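Local coordinates for protein pullulanase (Klebsiella oxytoca, PDB 2YOC) that hydrolyses the alpha-1,6-glucosidic linkages of pullulan and related branched alpha-glucans, and is exported by a type 2 secretion system, at residues Ala275-Ala280 and Glu638-Ala643; Ala167-Lys172 and Ala269-Asp274; Pro1005-Leu1010 and Thr1043-Ala1048. One frame throughout, in Å; residues are numbered along the deposited sequence.

Contact 1 (Ala275-Ala280 and Glu638-Ala643)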
ATOM      1  N   ALA B 275      45.281 -12.404 -20.835  1.00 60.77           N
ATOM      2  CA  ALA B 275      46.462 -12.737 -21.621  1.00 61.60           C
ATOM      3  C   ALA B 275      46.220 -13.728 -22.734  1.00 65.29           C
ATOM      4  O   ALA B 275      46.866 -13.622 -23.789  1.00 65.30           O
ATOM      5  CB  ALA B 275      47.577 -13.231 -20.706  1.00 62.86           C
ATOM      6  N   TYR B 276      45.312 -14.698 -22.504  1.00 60.84           N
ATOM      7  CA  TYR B 276      45.083 -15.789 -23.449  1.00 61.55           C
ATOM      8  C   TYR B 276      43.689 -15.936 -24.039  1.00 63.24           C
ATOM      9  O   TYR B 276      43.564 -16.412 -25.165  1.00 62.57           O
ATOM     10  CB  TYR B 276      45.469 -17.130 -22.800  1.00 64.32           C
ATOM     11  CG  TYR B 276      46.834 -17.151 -22.154  1.00 68.41           C
ATOM     12  CD1 TYR B 276      47.984 -17.404 -22.908  1.00 71.56           C
ATOM     13  CD2 TYR B 276      46.982 -16.936 -20.786  1.00 69.07           C
ATOM     14  CE1 TYR B 276      49.247 -17.424 -22.318  1.00 72.99           C
ATOM     15  CE2 TYR B 276      48.239 -16.959 -20.184  1.00 71.09           C
ATOM     16  CZ  TYR B 276      49.369 -17.194 -20.956  1.00 80.19           C
ATOM     17  OH  TYR B 276      50.607 -17.185 -20.371  1.00 82.04           O
ATOM     18  N   ALA B 277      42.644 -15.609 -23.275  1.00 58.89           N
ATOM     19  CA  ALA B 277      41.277 -15.820 -23.731  1.00 57.98           C
ATOM     20  C   ALA B 277      40.909 -15.282 -25.104  1.00 62.29           C
ATOM     21  O   ALA B 277      40.128 -15.946 -25.787  1.00 62.29           O
ATOM     22  CB  ALA B 277      40.262 -15.402 -22.684  1.00 57.17           C
ATOM     23  N   GLU B 278      41.470 -14.132 -25.537  1.00 56.88           N
ATOM     24  CA  GLU B 278      41.097 -13.626 -26.860  1.00 56.02           C
ATOM     25  C   GLU B 278      41.411 -14.618 -27.954  1.00 57.36           C
ATOM     26  O   GLU B 278      40.502 -14.951 -28.735  1.00 57.52           O
ATOM     27  CB  GLU B 278      41.696 -12.253 -27.176  1.00 57.71           C
ATOM     28  CG  GLU B 278      40.723 -11.365 -27.931  1.00 68.05           C
ATOM     29  CD  GLU B 278      41.332 -10.127 -28.558  1.00111.50           C
ATOM     30  OE1 GLU B 278      42.134  -9.432 -27.885  1.00119.89           O
ATOM     31  OE2 GLU B 278      41.008  -9.856 -29.738  1.00109.23           O
ATOM     32  N   ALA B 279      42.668 -15.146 -27.947  1.00 50.30           N
ATOM     33  CA  ALA B 279      43.186 -16.130 -28.902  1.00 49.29           C
ATOM     34  C   ALA B 279      42.587 -17.478 -28.672  1.00 54.11           C
ATOM     35  O   ALA B 279      42.170 -18.132 -29.631  1.00 55.78           O
ATOM     36  CB  ALA B 279      44.699 -16.230 -28.802  1.00 50.70           C
ATOM     37  N   ALA B 280      42.550 -17.910 -27.405  1.00 51.19           N
ATOM     38  CA  ALA B 280      42.060 -19.228 -27.009  1.00 51.62           C
ATOM     39  C   ALA B 280      40.623 -19.450 -27.437  1.00 57.72           C
ATOM     40  O   ALA B 280      40.305 -20.545 -27.889  1.00 58.84           O
ATOM     41  CB  ALA B 280      42.217 -19.422 -25.514  1.00 52.12           C
ATOM     42  N   GLU B 638      31.384 -17.135 -15.383  1.00 47.78           N
ATOM     43  CA  GLU B 638      31.786 -15.744 -15.638  1.00 46.66           C
ATOM     44  C   GLU B 638      33.147 -15.648 -16.369  1.00 50.34           C
ATOM     45  O   GLU B 638      33.462 -14.614 -16.966  1.00 47.51           O
ATOM     46  CB  GLU B 638      31.792 -14.917 -14.329  1.00 47.51           C
ATOM     47  CG  GLU B 638      32.682 -15.463 -13.225  1.00 54.43           C
ATOM     48  CD  GLU B 638      31.990 -16.320 -12.193  1.00 71.97           C
ATOM     49  OE1 GLU B 638      31.218 -17.222 -12.588  1.00 60.13           O
ATOM     50  OE2 GLU B 638      32.197 -16.069 -10.983  1.00 72.67           O
ATOM     51  N   HIS B 639      33.963 -16.720 -16.286  1.00 49.70           N
ATOM     52  CA  HIS B 639      35.263 -16.764 -16.947  1.00 50.19           C
ATOM     53  C   HIS B 639      35.098 -17.246 -18.382  1.00 54.19           C
ATOM     54  O   HIS B 639      34.379 -18.222 -18.652  1.00 53.87           O
ATOM     55  CB  HIS B 639      36.264 -17.603 -16.160  1.00 51.83           C
ATOM     56  CG  HIS B 639      36.471 -17.129 -14.748  1.00 55.26           C
ATOM     57  ND1 HIS B 639      37.106 -17.929 -13.811  1.00 57.50           N
ATOM     58  CD2 HIS B 639      36.112 -15.963 -14.157  1.00 55.37           C
ATOM     59  CE1 HIS B 639      37.126 -17.221 -12.696  1.00 56.12           C
ATOM     60  NE2 HIS B 639      36.535 -16.036 -12.857  1.00 55.40           N
ATOM     61  N   ARG B 640      35.746 -16.514 -19.300  1.00 49.55           N
ATOM     62  CA  ARG B 640      35.699 -16.684 -20.741  1.00 48.34           C
ATOM     63  C   ARG B 640      35.788 -18.122 -21.295  1.00 54.15           C
ATOM     64  O   ARG B 640      34.958 -18.495 -22.129  1.00 56.99           O
ATOM     65  CB  ARG B 640      36.710 -15.746 -21.386  1.00 46.49           C
ATOM     66  CG  ARG B 640      36.316 -14.287 -21.284  1.00 46.38           C
ATOM     67  CD  ARG B 640      37.390 -13.326 -21.754  1.00 52.10           C
ATOM     68  NE  ARG B 640      37.534 -13.282 -23.212  1.00 61.76           N
ATOM     69  CZ  ARG B 640      38.168 -12.309 -23.873  1.00 82.21           C
ATOM     70  NH1 ARG B 640      38.708 -11.289 -23.213  1.00 71.18           N
ATOM     71  NH2 ARG B 640      38.263 -12.347 -25.196  1.00 64.10           N
HETATM   72  N   MSE B 641      36.772 -18.912 -20.852  1.00 49.11           N
HETATM   73  CA  MSE B 641      36.948 -20.284 -21.324  1.00 49.93           C
HETATM   74  C   MSE B 641      35.915 -21.277 -20.815  1.00 55.88           C
HETATM   75  O   MSE B 641      35.548 -22.221 -21.538  1.00 55.11           O
HETATM   76  CB  MSE B 641      38.387 -20.793 -21.137  1.00 52.74           C
HETATM   77  CG  MSE B 641      39.426 -19.994 -21.945  1.00 59.52           C
HETATM   78 SE   MSE B 641      38.995 -19.712 -23.825  1.00 66.22          SE
HETATM   79  CE  MSE B 641      39.276 -21.483 -24.441  1.00 62.73           C
ATOM     80  N   PHE B 642      35.410 -21.052 -19.603  1.00 54.44           N
ATOM     81  CA  PHE B 642      34.348 -21.909 -19.110  1.00 55.83           C
ATOM     82  C   PHE B 642      33.044 -21.544 -19.808  1.00 61.44           C
ATOM     83  O   PHE B 642      32.246 -22.440 -20.120  1.00 62.26           O
ATOM     84  CB  PHE B 642      34.184 -21.877 -17.592  1.00 57.77           C
ATOM     85  CG  PHE B 642      33.250 -22.978 -17.116  1.00 59.61           C
ATOM     86  CD1 PHE B 642      33.498 -24.316 -17.434  1.00 63.56           C
ATOM     87  CD2 PHE B 642      32.105 -22.676 -16.387  1.00 59.48           C
ATOM     88  CE1 PHE B 642      32.620 -25.323 -17.017  1.00 63.60           C
ATOM     89  CE2 PHE B 642      31.235 -23.684 -15.974  1.00 61.66           C
ATOM     90  CZ  PHE B 642      31.503 -25.000 -16.279  1.00 60.49           C
ATOM     91  N   ALA B 643      32.848 -20.248 -20.115  1.00 57.29           N
ATOM     92  CA  ALA B 643      31.646 -19.833 -20.851  1.00 56.12           C
ATOM     93  C   ALA B 643      31.701 -20.505 -22.236  1.00 57.78           C
ATOM     94  O   ALA B 643      30.683 -21.044 -22.696  1.00 56.89           O
ATOM     95  CB  ALA B 643      31.587 -18.313 -20.977  1.00 56.30           C
TER

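Contact 2 (Ala167-Lys172 and Ala269-Asp274)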
ATOM      1  N   ALA B 167      45.643 -12.020  -2.718  1.00 63.90           N
ATOM      2  CA  ALA B 167      45.985 -11.247  -3.927  1.00 62.51           C
ATOM      3  C   ALA B 167      45.336 -11.780  -5.233  1.00 63.27           C
ATOM      4  O   ALA B 167      45.031 -12.975  -5.361  1.00 60.56           O
ATOM      5  CB  ALA B 167      47.505 -11.121  -4.071  1.00 63.83           C
ATOM      6  N   HIS B 168      45.111 -10.867  -6.190  1.00 59.45           N
ATOM      7  CA  HIS B 168      44.399 -11.147  -7.427  1.00 59.94           C
ATOM      8  C   HIS B 168      45.092 -10.562  -8.642  1.00 62.17           C
ATOM      9  O   HIS B 168      45.047  -9.346  -8.860  1.00 61.32           O
ATOM     10  CB  HIS B 168      42.958 -10.559  -7.332  1.00 61.23           C
ATOM     11  CG  HIS B 168      42.072 -11.249  -6.341  1.00 66.22           C
ATOM     12  ND1 HIS B 168      40.929 -11.889  -6.736  1.00 68.75           N
ATOM     13  CD2 HIS B 168      42.195 -11.371  -4.994  1.00 69.60           C
ATOM     14  CE1 HIS B 168      40.396 -12.392  -5.631  1.00 68.75           C
ATOM     15  NE2 HIS B 168      41.138 -12.118  -4.561  1.00 69.22           N
ATOM     16  N   TRP B 169      45.702 -11.419  -9.470  1.00 57.41           N
ATOM     17  CA  TRP B 169      46.302 -10.943 -10.716  1.00 56.08           C
ATOM     18  C   TRP B 169      45.132 -10.919 -11.745  1.00 57.76           C
ATOM     19  O   TRP B 169      44.718 -11.945 -12.287  1.00 59.22           O
ATOM     20  CB  TRP B 169      47.451 -11.863 -11.114  1.00 54.97           C
ATOM     21  CG  TRP B 169      48.398 -11.312 -12.143  1.00 55.64           C
ATOM     22  CD1 TRP B 169      48.283 -10.148 -12.852  1.00 57.95           C
ATOM     23  CD2 TRP B 169      49.609 -11.942 -12.597  1.00 55.91           C
ATOM     24  NE1 TRP B 169      49.349 -10.015 -13.723  1.00 57.71           N
ATOM     25  CE2 TRP B 169      50.185 -11.094 -13.571  1.00 59.62           C
ATOM     26  CE3 TRP B 169      50.276 -13.127 -12.250  1.00 57.11           C
ATOM     27  CZ2 TRP B 169      51.379 -11.410 -14.217  1.00 59.79           C
ATOM     28  CZ3 TRP B 169      51.470 -13.422 -12.875  1.00 59.42           C
ATOM     29  CH2 TRP B 169      51.993 -12.587 -13.867  1.00 60.39           C
ATOM     30  N   VAL B 170      44.537  -9.754 -11.896  1.00 50.24           N
ATOM     31  CA  VAL B 170      43.349  -9.506 -12.701  1.00 47.99           C
ATOM     32  C   VAL B 170      43.568  -9.152 -14.177  1.00 55.57           C
ATOM     33  O   VAL B 170      42.649  -9.278 -14.986  1.00 56.11           O
ATOM     34  CB  VAL B 170      42.422  -8.528 -11.979  1.00 48.09           C
ATOM     35  CG1 VAL B 170      41.933  -9.157 -10.684  1.00 46.78           C
ATOM     36  CG2 VAL B 170      43.130  -7.197 -11.714  1.00 47.88           C
ATOM     37  N   ASP B 171      44.760  -8.677 -14.517  1.00 53.75           N
ATOM     38  CA  ASP B 171      45.162  -8.357 -15.879  1.00 54.31           C
ATOM     39  C   ASP B 171      46.691  -8.387 -15.943  1.00 58.56           C
ATOM     40  O   ASP B 171      47.322  -8.395 -14.886  1.00 56.20           O
ATOM     41  CB  ASP B 171      44.554  -7.032 -16.392  1.00 55.59           C
ATOM     42  CG  ASP B 171      45.131  -5.741 -15.833  1.00 71.87           C
ATOM     43  OD1 ASP B 171      46.366  -5.592 -15.828  1.00 74.68           O
ATOM     44  OD2 ASP B 171      44.350  -4.820 -15.551  1.00 78.21           O
ATOM     45  N   LYS B 172      47.277  -8.397 -17.172  1.00 55.80           N
ATOM     46  CA  LYS B 172      48.717  -8.430 -17.425  1.00 55.92           C
ATOM     47  C   LYS B 172      49.515  -7.512 -16.473  1.00 61.13           C
ATOM     48  O   LYS B 172      50.480  -7.960 -15.856  1.00 61.85           O
ATOM     49  CB  LYS B 172      49.009  -8.064 -18.890  1.00 58.04           C
ATOM     50  CG  LYS B 172      48.643  -9.130 -19.937  1.00 72.22           C
ATOM     51  CD  LYS B 172      48.147  -8.478 -21.270  1.00 75.98           C
ATOM     52  CE  LYS B 172      48.381  -9.320 -22.508  1.00 86.60           C
ATOM     53  NZ  LYS B 172      47.537  -8.880 -23.656  1.00101.06           N
ATOM     54  N   ALA B 269      43.106 -16.163 -12.295  1.00 59.12           N
ATOM     55  CA  ALA B 269      42.118 -16.311 -13.383  1.00 56.36           C
ATOM     56  C   ALA B 269      41.923 -15.064 -14.272  1.00 55.60           C
ATOM     57  O   ALA B 269      41.787 -15.194 -15.487  1.00 53.98           O
ATOM     58  CB  ALA B 269      40.786 -16.807 -12.848  1.00 56.24           C
ATOM     59  N   GLY B 270      41.981 -13.882 -13.659  1.00 50.40           N
ATOM     60  CA  GLY B 270      41.787 -12.598 -14.326  1.00 48.06           C
ATOM     61  C   GLY B 270      42.828 -12.361 -15.382  1.00 50.04           C
ATOM     62  O   GLY B 270      42.498 -12.029 -16.520  1.00 46.59           O
ATOM     63  N   VAL B 271      44.100 -12.545 -15.005  1.00 49.23           N
ATOM     64  CA  VAL B 271      45.193 -12.374 -15.949  1.00 49.13           C
ATOM     65  C   VAL B 271      45.123 -13.457 -17.070  1.00 55.28           C
ATOM     66  O   VAL B 271      45.282 -13.109 -18.245  1.00 54.77           O
ATOM     67  CB  VAL B 271      46.563 -12.201 -15.272  1.00 50.34           C
ATOM     68  CG1 VAL B 271      46.909 -13.397 -14.397  1.00 49.61           C
ATOM     69  CG2 VAL B 271      47.647 -11.915 -16.299  1.00 50.59           C
ATOM     70  N   LEU B 272      44.780 -14.729 -16.714  1.00 51.95           N
ATOM     71  CA  LEU B 272      44.619 -15.806 -17.709  1.00 52.04           C
ATOM     72  C   LEU B 272      43.607 -15.413 -18.762  1.00 58.70           C
ATOM     73  O   LEU B 272      43.883 -15.627 -19.940  1.00 59.95           O
ATOM     74  CB  LEU B 272      44.243 -17.158 -17.089  1.00 51.03           C
ATOM     75  CG  LEU B 272      45.297 -17.776 -16.205  1.00 54.93           C
ATOM     76  CD1 LEU B 272      44.748 -18.974 -15.507  1.00 55.90           C
ATOM     77  CD2 LEU B 272      46.516 -18.147 -16.995  1.00 54.51           C
ATOM     78  N   ASP B 273      42.473 -14.768 -18.364  1.00 54.70           N
ATOM     79  CA  ASP B 273      41.498 -14.313 -19.348  1.00 53.22           C
ATOM     80  C   ASP B 273      42.076 -13.165 -20.174  1.00 57.62           C
ATOM     81  O   ASP B 273      41.984 -13.186 -21.396  1.00 58.39           O
ATOM     82  CB  ASP B 273      40.111 -13.982 -18.733  1.00 53.91           C
ATOM     83  CG  ASP B 273      39.073 -15.115 -18.788  1.00 69.19           C
ATOM     84  OD1 ASP B 273      39.411 -16.212 -19.293  1.00 70.52           O
ATOM     85  OD2 ASP B 273      37.908 -14.891 -18.350  1.00 76.62           O
ATOM     86  N   ASP B 274      42.754 -12.225 -19.525  1.00 55.18           N
ATOM     87  CA  ASP B 274      43.335 -11.047 -20.181  1.00 55.87           C
ATOM     88  C   ASP B 274      44.477 -11.364 -21.137  1.00 63.28           C
ATOM     89  O   ASP B 274      44.636 -10.658 -22.131  1.00 64.91           O
ATOM     90  CB  ASP B 274      43.788 -10.041 -19.106  1.00 57.69           C
ATOM     91  CG  ASP B 274      44.367  -8.735 -19.609  1.00 66.49           C
ATOM     92  OD1 ASP B 274      43.639  -7.989 -20.305  1.00 66.92           O
ATOM     93  OD2 ASP B 274      45.506  -8.411 -19.229  1.00 70.78           O
TER
HETATM   94  O   HOH W   1      42.434 -12.642 -10.962  1.00 40.39           O

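Contact 3 (Pro1005-Leu1010 and Thr1043-Ala1048)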
ATOM      1  N   PRO B1005     -15.160 -27.497  -0.898  1.00 79.79           N
ATOM      2  CA  PRO B1005     -16.025 -28.674  -0.685  1.00 81.29           C
ATOM      3  C   PRO B1005     -17.506 -28.398  -0.932  1.00 88.06           C
ATOM      4  O   PRO B1005     -18.271 -29.345  -1.116  1.00 88.07           O
ATOM      5  CB  PRO B1005     -15.729 -29.080   0.760  1.00 83.57           C
ATOM      6  CG  PRO B1005     -15.338 -27.806   1.432  1.00 87.30           C
ATOM      7  CD  PRO B1005     -14.728 -26.905   0.388  1.00 81.35           C
ATOM      8  N   GLU B1006     -17.914 -27.108  -0.941  1.00 85.70           N
ATOM      9  CA  GLU B1006     -19.294 -26.683  -1.222  1.00 86.20           C
ATOM     10  C   GLU B1006     -19.448 -26.427  -2.746  1.00 86.49           C
ATOM     11  O   GLU B1006     -18.514 -25.949  -3.393  1.00 82.54           O
ATOM     12  CB  GLU B1006     -19.708 -25.444  -0.355  1.00 88.56           C
ATOM     13  CG  GLU B1006     -18.805 -24.202  -0.469  1.00103.73           C
ATOM     14  CD  GLU B1006     -19.113 -22.950   0.355  1.00126.89           C
ATOM     15  OE1 GLU B1006     -20.298 -22.538   0.419  1.00108.49           O
ATOM     16  OE2 GLU B1006     -18.146 -22.338   0.877  1.00116.29           O
ATOM     17  N   SER B1007     -20.590 -26.789  -3.323  1.00 84.69           N
ATOM     18  CA  SER B1007     -20.786 -26.526  -4.747  1.00 84.38           C
ATOM     19  C   SER B1007     -21.060 -25.018  -4.936  1.00 87.37           C
ATOM     20  O   SER B1007     -21.635 -24.375  -4.050  1.00 87.28           O
ATOM     21  CB  SER B1007     -21.903 -27.395  -5.318  1.00 89.19           C
ATOM     22  OG  SER B1007     -23.055 -26.635  -5.629  1.00 99.00           O
ATOM     23  N   ARG B1008     -20.614 -24.452  -6.063  1.00 82.34           N
ATOM     24  CA  ARG B1008     -20.745 -23.017  -6.298  1.00 81.85           C
ATOM     25  C   ARG B1008     -21.581 -22.613  -7.484  1.00 86.66           C
ATOM     26  O   ARG B1008     -21.934 -23.459  -8.309  1.00 86.91           O
ATOM     27  CB  ARG B1008     -19.362 -22.358  -6.351  1.00 79.93           C
ATOM     28  CG  ARG B1008     -18.982 -21.641  -5.069  1.00 87.50           C
ATOM     29  CD  ARG B1008     -18.557 -22.587  -3.955  1.00 88.09           C
ATOM     30  NE  ARG B1008     -18.046 -21.856  -2.797  1.00 92.94           N
ATOM     31  CZ  ARG B1008     -16.801 -21.403  -2.689  1.00 98.28           C
ATOM     32  NH1 ARG B1008     -15.931 -21.586  -3.679  1.00 83.26           N
ATOM     33  NH2 ARG B1008     -16.420 -20.744  -1.598  1.00 72.03           N
ATOM     34  N   THR B1009     -21.927 -21.308  -7.558  1.00 83.19           N
ATOM     35  CA  THR B1009     -22.759 -20.771  -8.634  1.00 82.74           C
ATOM     36  C   THR B1009     -22.110 -19.598  -9.399  1.00 82.81           C
ATOM     37  O   THR B1009     -21.366 -18.786  -8.821  1.00 81.49           O
ATOM     38  CB  THR B1009     -24.207 -20.584  -8.167  1.00 92.83           C
ATOM     39  OG1 THR B1009     -24.571 -21.670  -7.310  1.00 91.03           O
ATOM     40  CG2 THR B1009     -25.180 -20.562  -9.317  1.00 94.33           C
ATOM     41  N   LEU B1010     -22.361 -19.558 -10.717  1.00 76.91           N
ATOM     42  CA  LEU B1010     -21.795 -18.570 -11.623  1.00 75.80           C
ATOM     43  C   LEU B1010     -22.866 -17.837 -12.376  1.00 82.84           C
ATOM     44  O   LEU B1010     -23.370 -18.319 -13.402  1.00 81.98           O
ATOM     45  CB  LEU B1010     -20.791 -19.227 -12.597  1.00 73.97           C
ATOM     46  CG  LEU B1010     -19.317 -19.218 -12.198  1.00 76.50           C
ATOM     47  CD1 LEU B1010     -19.022 -20.243 -11.135  1.00 75.17           C
ATOM     48  CD2 LEU B1010     -18.446 -19.524 -13.389  1.00 79.78           C
ATOM     49  N   THR B1043     -26.740 -19.420 -16.240  1.00 84.84           N
ATOM     50  CA  THR B1043     -26.235 -19.675 -14.894  1.00 83.01           C
ATOM     51  C   THR B1043     -25.548 -21.003 -14.832  1.00 84.75           C
ATOM     52  O   THR B1043     -26.075 -22.003 -15.324  1.00 82.85           O
ATOM     53  CB  THR B1043     -27.269 -19.463 -13.801  1.00 89.17           C
ATOM     54  OG1 THR B1043     -28.525 -19.922 -14.249  1.00 97.26           O
ATOM     55  CG2 THR B1043     -27.382 -18.017 -13.368  1.00 85.65           C
ATOM     56  N   VAL B1044     -24.337 -21.001 -14.250  1.00 81.40           N
ATOM     57  CA  VAL B1044     -23.512 -22.195 -14.124  1.00 80.58           C
ATOM     58  C   VAL B1044     -23.460 -22.667 -12.680  1.00 85.15           C
ATOM     59  O   VAL B1044     -23.175 -21.874 -11.776  1.00 84.85           O
ATOM     60  CB  VAL B1044     -22.094 -22.007 -14.720  1.00 83.32           C
ATOM     61  CG1 VAL B1044     -21.368 -23.341 -14.867  1.00 82.02           C
ATOM     62  CG2 VAL B1044     -22.151 -21.285 -16.063  1.00 83.24           C
ATOM     63  N   THR B1045     -23.751 -23.964 -12.467  1.00 81.74           N
ATOM     64  CA  THR B1045     -23.641 -24.592 -11.155  1.00 81.35           C
ATOM     65  C   THR B1045     -22.447 -25.514 -11.244  1.00 82.71           C
ATOM     66  O   THR B1045     -22.407 -26.419 -12.088  1.00 80.83           O
ATOM     67  CB  THR B1045     -24.900 -25.341 -10.718  1.00 87.81           C
ATOM     68  OG1 THR B1045     -26.038 -24.865 -11.427  1.00 88.97           O
ATOM     69  CG2 THR B1045     -25.130 -25.237  -9.230  1.00 86.41           C
ATOM     70  N   LEU B1046     -21.447 -25.234 -10.411  1.00 78.39           N
ATOM     71  CA  LEU B1046     -20.212 -25.990 -10.343  1.00 76.40           C
ATOM     72  C   LEU B1046     -20.165 -26.886  -9.115  1.00 76.37           C
ATOM     73  O   LEU B1046     -20.042 -26.371  -7.995  1.00 74.36           O
ATOM     74  CB  LEU B1046     -19.010 -25.046 -10.276  1.00 75.94           C
ATOM     75  CG  LEU B1046     -18.617 -24.259 -11.484  1.00 80.28           C
ATOM     76  CD1 LEU B1046     -17.466 -23.373 -11.120  1.00 80.70           C
ATOM     77  CD2 LEU B1046     -18.163 -25.162 -12.601  1.00 80.00           C
ATOM     78  N   PRO B1047     -20.133 -28.223  -9.310  1.00 72.18           N
ATOM     79  CA  PRO B1047     -19.963 -29.141  -8.167  1.00 72.40           C
ATOM     80  C   PRO B1047     -18.641 -28.918  -7.413  1.00 75.07           C
ATOM     81  O   PRO B1047     -17.747 -28.231  -7.915  1.00 73.64           O
ATOM     82  CB  PRO B1047     -19.964 -30.524  -8.834  1.00 73.52           C
ATOM     83  CG  PRO B1047     -20.667 -30.329 -10.107  1.00 77.62           C
ATOM     84  CD  PRO B1047     -20.255 -28.977 -10.568  1.00 73.04           C
ATOM     85  N   ALA B1048     -18.527 -29.478  -6.198  1.00 71.00           N
ATOM     86  CA  ALA B1048     -17.317 -29.395  -5.377  1.00 69.01           C
ATOM     87  C   ALA B1048     -16.169 -30.126  -6.055  1.00 70.11           C
ATOM     88  O   ALA B1048     -16.403 -31.143  -6.712  1.00 68.90           O
ATOM     89  CB  ALA B1048     -17.574 -30.024  -4.033  1.00 70.56           C
TER

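Contact 1 (Ala275-Ala280 and Glu638-Ala643)
The guanidinium of Arg640 has the methyl of Ala277 and the backbone N of Glu278 over one face. Arg640 NE is 3.5 Å from Ala277 CB, and NH2 reaches onward to 3.5 Å from Glu278 CA. A bend at chi3 (74°) brings NE round over the Ala277 methyl. Glu278 runs alongside Arg640 and points the same way; the carboxylate and guanidinium planes are 25° apart, but Glu278 OE1 remains 5.5 Å from Arg640 NH2. The salt bridge of this arginine goes instead from NE to Glu281, just past the segment.

Next to Arg640, selenomethionine Met641, bent at both chi2 and chi3, reaches Ala280, one turn on from Ala277. Its SE meets Ala280 CB at 3.6 Å, and its CE sits 3.7 Å from the Ala280 O. Trp299 of strand 293-299 and Tyr285 also touch Met641.

The start of helix 640-655, which lies in the chain between barrel strands 586-591 and 661-664, is thus docked on the end of helix 269-280. Small alanines let the helices approach closely; the interface is van der Waals contact, of the arginine chain and guanidinium on Ala277 and Glu278 and of Met641 on Ala280, and the arginine's charge is met by the salt bridge to Glu281.

Contact 2 (Ala167-Lys172 and Ala269-Asp274)
Trp169 and Val271 meet where a strand of the mixed sheet in the pullulanase N2 domain turns away beside the first turn of helix 269-280. Strand 167-169 lies between strands 260-267 and 174-176, and the helix follows directly on 260-267.

Two direct hydrogen bonds cross, one between backbones and one from a backbone N to a carboxylate. Val271 N donates to Trp169 O at 2.9 Å. The same carbonyl oxygen also accepts from a water, which in turn takes the N-H of Gly270, so the first turn of the helix is tied to Trp169 both directly and through solvent. Further on, Lys172 N points almost straight (174°) at Asp274 OD2, 2.7 Å away, meeting it on the anti side of the carboxylate.

Apolar contact centres on the indole. Val271 CG1 stands over one face of its five-membered ring, 3.6 Å from the centroid, a CH-pi contact, while CG2 lies nearer NE1. Val241 and Leu244 of helix 241-244 also pack on Trp169.

Among the charged groups, Asp171 OD1 and Asp274 OD2 are 4.5 Å apart, a proximity that may be eased by Thr174 N, which donates to Asp171 OD1. The aliphatic part of Lys172 crosses Asp274 at about a right angle.

One hydrogen bond stays within 167-172: Trp169 NE1, above the Lys172 carbonyl plane, donates to Lys172 O at 3.2 Å, the acceptor lying in the indole plane.

Contact 3 (Pro1005-Leu1010 and Thr1043-Ala1048)
Pro1005 O faces the methyl of Ala1048, beyond the paired strands. Glu1006 turns away from the partner segment, its OE2 making a weak 3.4 Å salt bridge to NH2 of Arg1008. At Ser1007 the backbones draw together, and CB rests 3.4 Å from Leu1046 O.

Arg1008 and Leu1046 form a hydrogen-bonded antiparallel pair, with Arg1008 N to Leu1046 O and Leu1046 N to Arg1008 O both 2.8 Å. The arginine side chain leads away from the other segment, and its NH1 is taken by Ala973 O and Asn1002 OD1. Next comes the non-hydrogen-bonded pair Thr1009 and Thr1045, whose side chains lie next to one another on the outer, more exposed face. Thr1009 CG2, anti to its backbone N, leans toward Val1044 O at 3.4 Å, and the CA-H of Thr1009 approaches that same oxygen.

Leu1010 closes the walk with a second hydrogen-bonded pair: its N donates to Val1044 O at 2.7 Å, and its O accepts from Val1044 N at 3.0 Å. Its CB packs on Val1044 CB, and CD1 reaches diagonally past the intervening pair to Leu1046 CD1 at 3.5 Å. Leu1010 and Leu1046 both touch Leu975 of strand 975-981, with Leu1010 also on Val977. Strand 1044-1046 pairs on its other edge with 1037-1038, giving a small antiparallel sheet whose leucine-bearing face packs on a larger one, as in the beta-sandwich C-terminal domain of alpha-amylase-family enzymes.

How the contacts relate
Contacts 1 and 2 share helix 269-280, using its end and its beginning, and their centres are about 11 Å apart. Asp273 joins them: its OD2 accepts a probable hydrogen bond from Arg640 N, 2.9 Å away, at the start of helix 640-655, while OD1 is hydrogen-bonded to Tyr615 OH. Ala269 likewise packs on His639. One helix therefore anchors the N2 sheet on one side and the alpha/beta barrel, probably the catalytic part as in related enzymes, on another. Contact 3 belongs to the C-terminal domain on the opposite side of the chain's centre, with its centre about 62 Å from that of contact 1 and about 67 Å from that of contact 2.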